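Side-chain contacts in aspergillopepsin II heavy chain (PDB 1Y43), which forms the larger part of a two-chain acid endopeptidase of the glutamic peptidase family G1, which cleaves proteins: residues D150-D154 / G155-T159; T161-G165 / D166-V170. All coordinates share one frame; numbering follows the deposited sequence.

Contact 1 of 2, residues D150-D154 / G155-T159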
ATOM      1  N   ASP B 150       8.413   0.180  10.676  1.00  7.56           N
ATOM      2  CA  ASP B 150       9.201  -0.907  10.112  1.00  6.59           C
ATOM      3  C   ASP B 150       8.752  -2.230  10.693  1.00  6.00           C
ATOM      4  O   ASP B 150       8.182  -2.275  11.778  1.00  6.49           O
ATOM      5  CB  ASP B 150      10.698  -0.703  10.321  1.00  8.89           C
ATOM      6  CG  ASP B 150      11.302   0.203   9.281  1.00  7.97           C
ATOM      7  OD1 ASP B 150      11.183  -0.073   8.076  1.00 11.21           O
ATOM      8  OD2 ASP B 150      11.865   1.224   9.665  1.00 11.77           O
ATOM      9  N   ILE B 151       9.006  -3.298   9.947  1.00  6.29           N
ATOM     10  CA  ILE B 151       8.615  -4.639  10.348  1.00  7.12           C
ATOM     11  C   ILE B 151       9.675  -5.339  11.208  1.00  8.72           C
ATOM     12  O   ILE B 151      10.873  -5.331  10.896  1.00  8.11           O
ATOM     13  CB  ILE B 151       8.280  -5.523   9.110  1.00  6.35           C
ATOM     14  CG1 ILE B 151       7.075  -4.950   8.369  1.00  6.38           C
ATOM     15  CG2 ILE B 151       8.005  -6.969   9.530  1.00  6.20           C
ATOM     16  CD1 ILE B 151       6.779  -5.625   7.032  1.00  6.72           C
ATOM     17  N   GLU B 152       9.207  -5.956  12.283  1.00 10.57           N
ATOM     18  CA  GLU B 152      10.061  -6.695  13.194  1.00 14.45           C
ATOM     19  C   GLU B 152       9.303  -7.971  13.565  1.00 15.00           C
ATOM     20  O   GLU B 152       8.189  -7.896  14.082  1.00 15.00           O
ATOM     21  CB  GLU B 152      10.326  -5.847  14.426  1.00 16.66           C
ATOM     22  CG  GLU B 152      11.166  -6.498  15.492  1.00 21.69           C
ATOM     23  CD  GLU B 152      11.277  -5.592  16.698  1.00 24.45           C
ATOM     24  OE1 GLU B 152      10.359  -5.625  17.546  1.00 27.39           O
ATOM     25  OE2 GLU B 152      12.248  -4.809  16.773  1.00 25.37           O
ATOM     26  N   GLN B 153       9.873  -9.124  13.216  1.00 15.91           N
ATOM     27  CA  GLN B 153       9.269 -10.425  13.507  1.00 18.27           C
ATOM     28  C   GLN B 153      10.295 -11.373  14.058  1.00 20.72           C
ATOM     29  O   GLN B 153      11.427 -11.400  13.589  1.00 21.90           O
ATOM     30  CB  GLN B 153       8.743 -11.073  12.246  1.00 16.94           C
ATOM     31  CG  GLN B 153       7.539 -10.438  11.663  1.00 16.05           C
ATOM     32  CD  GLN B 153       7.274 -10.963  10.279  1.00 16.31           C
ATOM     33  OE1 GLN B 153       7.922 -11.905   9.823  1.00 15.93           O
ATOM     34  NE2 GLN B 153       6.341 -10.339   9.586  1.00 15.40           N
ATOM     35  N   ASP B 154       9.884 -12.179  15.031  1.00 24.87           N
ATOM     36  CA  ASP B 154      10.761 -13.178  15.653  1.00 26.72           C
ATOM     37  C   ASP B 154      12.143 -12.666  16.010  1.00 26.53           C
ATOM     38  O   ASP B 154      13.135 -13.372  15.817  1.00 27.11           O
ATOM     39  CB  ASP B 154      10.917 -14.400  14.738  1.00 30.93           C
ATOM     40  CG  ASP B 154       9.641 -15.212  14.630  1.00 33.65           C
ATOM     41  OD1 ASP B 154       9.159 -15.705  15.686  1.00 36.13           O
ATOM     42  OD2 ASP B 154       9.135 -15.362  13.488  1.00 34.88           O
ATOM     43  N   GLY B 155      12.202 -11.452  16.545  1.00 26.45           N
ATOM     44  CA  GLY B 155      13.481 -10.883  16.915  1.00 25.64           C
ATOM     45  C   GLY B 155      14.345 -10.522  15.729  1.00 24.78           C
ATOM     46  O   GLY B 155      15.577 -10.529  15.819  1.00 27.17           O
ATOM     47  N   SER B 156      13.709 -10.199  14.611  1.00 22.68           N
ATOM     48  CA  SER B 156      14.449  -9.801  13.421  1.00 20.98           C
ATOM     49  C   SER B 156      13.817  -8.579  12.771  1.00 18.75           C
ATOM     50  O   SER B 156      12.605  -8.545  12.535  1.00 18.05           O
ATOM     51  CB  SER B 156      14.494 -10.940  12.394  1.00 22.79           C
ATOM     52  OG  SER B 156      15.331 -12.000  12.828  1.00 26.09           O
ATOM     53  N   VAL B 157      14.632  -7.558  12.545  1.00 16.33           N
ATOM     54  CA  VAL B 157      14.175  -6.348  11.871  1.00 14.43           C
ATOM     55  C   VAL B 157      14.245  -6.713  10.384  1.00 13.10           C
ATOM     56  O   VAL B 157      15.295  -7.154   9.893  1.00 13.74           O
ATOM     57  CB  VAL B 157      15.107  -5.154  12.181  1.00 14.83           C
ATOM     58  CG1 VAL B 157      14.632  -3.917  11.452  1.00 13.50           C
ATOM     59  CG2 VAL B 157      15.134  -4.906  13.687  1.00 15.59           C
ATOM     60  N   LEU B 158      13.138  -6.560   9.668  1.00  9.41           N
ATOM     61  CA  LEU B 158      13.114  -6.936   8.259  1.00  8.02           C
ATOM     62  C   LEU B 158      13.098  -5.779   7.270  1.00  7.55           C
ATOM     63  O   LEU B 158      13.243  -6.000   6.067  1.00  7.37           O
ATOM     64  CB  LEU B 158      11.927  -7.869   7.987  1.00  8.45           C
ATOM     65  CG  LEU B 158      11.812  -9.134   8.846  1.00  8.39           C
ATOM     66  CD1 LEU B 158      10.528  -9.858   8.515  1.00  9.84           C
ATOM     67  CD2 LEU B 158      13.015 -10.030   8.628  1.00 10.90           C
ATOM     68  N   THR B 159      12.913  -4.555   7.759  1.00  6.87           N
ATOM     69  CA  THR B 159      12.882  -3.387   6.879  1.00  6.78           C
ATOM     70  C   THR B 159      13.487  -2.152   7.532  1.00  7.84           C
ATOM     71  O   THR B 159      13.588  -2.062   8.763  1.00  8.44           O
ATOM     72  CB  THR B 159      11.421  -2.990   6.456  1.00  6.30           C
ATOM     73  OG1 THR B 159      10.665  -2.598   7.609  1.00  5.90           O
ATOM     74  CG2 THR B 159      10.709  -4.141   5.764  1.00  5.48           C
TER
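Asp150 and Thr159 meet at the buried end of a beta hairpin with a two-residue loop, a type I' turn from Gln153 to Ser156. The packing is tight here. Thr159 OG1 donates to Asp150 OD1 at 2.6 Å, reaching the anti side of the carboxylate 17° out of its plane. The same hydroxyl oxygen accepts Ile151 N at 3.0 Å, where a regular ladder would probably use Leu158 O. The torsion of Thr159 (chi1 64°) sets OG1 between its own N and carbonyl carbon, facing the other strand. A strand of the other protein chain pairs in parallel with Asp150 and Ile151. Next along, Leu158 N bonds Ile151 O at 2.9 Å. Ile151 CG2 packs on Leu158 CD1 at 4.0 Å, and both side chains also touch Phe121.

Toward the turn the contact opens to solvent. Asp154 and Gly155 form the exposed corner, both with positive phi. Glu152 and Val157 face each other as a non-hydrogen-bonded pair, but their side chains barely meet. The side chains of Gln153 and Leu158 cross at about a right angle, and Gln153 NE2 is held by Asp111 and by backbone of the other chain. A methyl lies over the face of this amide: Leu158 CD1 is 3.6 Å from Gln153 OE1.

Contact 2 of 2, residues T161-G165 / D166-V170; sequences TSVSG and DSVTV
Ser164 and Ser167 join their hydroxyls at the closed end of an antiparallel hairpin, with OG to OG only 2.6 Å apart. Either could be the donor. Ser164 OG also accepts a longer bond from Asp166 N, at 3.3 Å, so one oxygen ties together both sides of the turn. Both serines hold OG between their own N and carbonyl carbon (chi1 74° and 66°), which brings the two hydroxyls together.

Next comes the backbone ladder. Ser164 N bonds Ser167 O at 2.9 Å. Further from the turn, Ser162 and Thr169 form a hydrogen-bonded pair with two bonds. Thr169 N bonds Ser162 O at 2.8 Å, and Ser162 N returns to Thr169 O. On the face that carries Ser162 and Thr169, Ser162 OG rests against Thr169 CB at 3.7 Å, while Thr169 OG1 bonds Thr128.

The face of Thr161, Val163, Val168 and Val170 is mostly apolar. Val163 and Val168 lie side by side, and their CG1 methyls are 4.2 Å apart. Thr161 CG2 reaches the same Val168 CG1, and Thr161 OG1 sits 3.7 Å from Val170 CG2. That hydroxyl probably bonds Asp150. Val163, Val168 and Val170 also pack on apolar side chains of the other protein chain.

The hairpin lies inside a sheet that continues into the other protein chain beyond strand 147-153. Strand 147-153 flanks it beside 156-163, where Val148 touches Thr161 and Val163, and strand 126-136 pairs with 168-172 on the far side.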
ATOM      1  N   THR B 161      13.025   2.059   6.790  1.00  7.54           N
ATOM      2  CA  THR B 161      12.271   3.039   6.035  1.00  7.88           C
ATOM      3  C   THR B 161      12.827   4.444   6.209  1.00  8.77           C
ATOM      4  O   THR B 161      13.264   4.815   7.297  1.00  9.15           O
ATOM      5  CB  THR B 161      10.780   3.007   6.476  1.00  7.90           C
ATOM      6  OG1 THR B 161      10.214   1.738   6.127  1.00  8.34           O
ATOM      7  CG2 THR B 161       9.977   4.113   5.812  1.00  7.85           C
ATOM      8  N   SER B 162      12.858   5.193   5.117  1.00  8.89           N
ATOM      9  CA  SER B 162      13.322   6.578   5.141  1.00 11.06           C
ATOM     10  C   SER B 162      12.320   7.410   4.327  1.00 11.26           C
ATOM     11  O   SER B 162      11.727   6.920   3.356  1.00 10.28           O
ATOM     12  CB  SER B 162      14.745   6.698   4.566  1.00 11.36           C
ATOM     13  OG  SER B 162      14.834   6.189   3.250  1.00 16.08           O
ATOM     14  N   VAL B 163      12.082   8.639   4.764  1.00 11.70           N
ATOM     15  CA  VAL B 163      11.151   9.506   4.060  1.00 13.64           C
ATOM     16  C   VAL B 163      11.830  10.817   3.693  1.00 14.70           C
ATOM     17  O   VAL B 163      12.868  11.170   4.262  1.00 14.24           O
ATOM     18  CB  VAL B 163       9.872   9.806   4.913  1.00 15.37           C
ATOM     19  CG1 VAL B 163       9.168   8.509   5.286  1.00 15.09           C
ATOM     20  CG2 VAL B 163      10.224  10.593   6.162  1.00 16.49           C
ATOM     21  N   SER B 164      11.300  11.480   2.677  1.00 15.21           N
ATOM     22  CA  SER B 164      11.818  12.776   2.261  1.00 16.21           C
ATOM     23  C   SER B 164      10.572  13.663   2.175  1.00 17.06           C
ATOM     24  O   SER B 164       9.476  13.264   2.622  1.00 17.15           O
ATOM     25  CB  SER B 164      12.533  12.675   0.901  1.00 14.84           C
ATOM     26  OG  SER B 164      11.615  12.535  -0.170  1.00 13.66           O
ATOM     27  N   GLY B 165      10.709  14.842   1.577  1.00 17.10           N
ATOM     28  CA  GLY B 165       9.569  15.726   1.450  1.00 15.19           C
ATOM     29  C   GLY B 165       8.528  15.246   0.452  1.00 14.19           C
ATOM     30  O   GLY B 165       7.380  15.697   0.492  1.00 14.75           O
ATOM     31  N   ASP B 166       8.902  14.328  -0.435  1.00 12.69           N
ATOM     32  CA  ASP B 166       7.951  13.837  -1.433  1.00 12.11           C
ATOM     33  C   ASP B 166       8.056  12.341  -1.746  1.00 10.70           C
ATOM     34  O   ASP B 166       7.478  11.870  -2.731  1.00 10.76           O
ATOM     35  CB  ASP B 166       8.068  14.660  -2.731  1.00 14.87           C
ATOM     36  CG  ASP B 166       9.494  14.707  -3.283  1.00 17.35           C
ATOM     37  OD1 ASP B 166      10.256  13.731  -3.132  1.00 19.66           O
ATOM     38  OD2 ASP B 166       9.853  15.733  -3.892  1.00 20.00           O
ATOM     39  N   SER B 167       8.782  11.598  -0.924  1.00  9.65           N
ATOM     40  CA  SER B 167       8.950  10.174  -1.178  1.00  8.43           C
ATOM     41  C   SER B 167       9.094   9.359   0.093  1.00  8.50           C
ATOM     42  O   SER B 167       9.323   9.904   1.184  1.00  8.38           O
ATOM     43  CB  SER B 167      10.172   9.930  -2.074  1.00  9.85           C
ATOM     44  OG  SER B 167      11.389  10.275  -1.418  1.00 11.32           O
ATOM     45  N   VAL B 168       8.890   8.052  -0.064  1.00  6.77           N
ATOM     46  CA  VAL B 168       9.007   7.093   1.022  1.00  5.99           C
ATOM     47  C   VAL B 168       9.773   5.907   0.436  1.00  6.15           C
ATOM     48  O   VAL B 168       9.375   5.379  -0.599  1.00  6.37           O
ATOM     49  CB  VAL B 168       7.613   6.596   1.476  1.00  5.96           C
ATOM     50  CG1 VAL B 168       7.750   5.593   2.617  1.00  6.79           C
ATOM     51  CG2 VAL B 168       6.738   7.767   1.893  1.00  7.05           C
ATOM     52  N   THR B 169      10.865   5.501   1.073  1.00  5.15           N
ATOM     53  CA  THR B 169      11.644   4.368   0.599  1.00  5.97           C
ATOM     54  C   THR B 169      11.677   3.288   1.676  1.00  5.66           C
ATOM     55  O   THR B 169      11.982   3.579   2.834  1.00  6.67           O
ATOM     56  CB  THR B 169      13.109   4.774   0.267  1.00  6.92           C
ATOM     57  OG1 THR B 169      13.118   5.721  -0.810  1.00  8.98           O
ATOM     58  CG2 THR B 169      13.937   3.561  -0.115  1.00  8.01           C
ATOM     59  N   VAL B 170      11.295   2.072   1.303  1.00  4.67           N
ATOM     60  CA  VAL B 170      11.311   0.932   2.212  1.00  5.33           C
ATOM     61  C   VAL B 170      12.324  -0.050   1.648  1.00  4.89           C
ATOM     62  O   VAL B 170      12.208  -0.479   0.497  1.00  4.75           O
ATOM     63  CB  VAL B 170       9.927   0.216   2.299  1.00  4.18           C
ATOM     64  CG1 VAL B 170      10.001  -0.973   3.263  1.00  4.95           C
ATOM     65  CG2 VAL B 170       8.849   1.190   2.733  1.00  6.02           C
TER

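How the contacts relate
Contacts 1 and 2 are successive hairpins in one sheet, and strand 156-163 serves both. Contact 1 joins it to the outermost strand of that sheet within this chain. Contact 2 joins it to the inner strand 168-172. Each is partly buried, with an exposed turn and a sheltered far end. The side-chain hydrogen bonds between the two strands of each hairpin are placed differently. In contact 1 they lie at the buried end, whereas in contact 2 the hydroxyls meet at the turn and the buried residues are largely apolar. The two sheltered ends meet: Asp150 OD1 probably bonds Thr161 OG1, 2.8 Å away, and Thr159 CB packs against Val170 CG1.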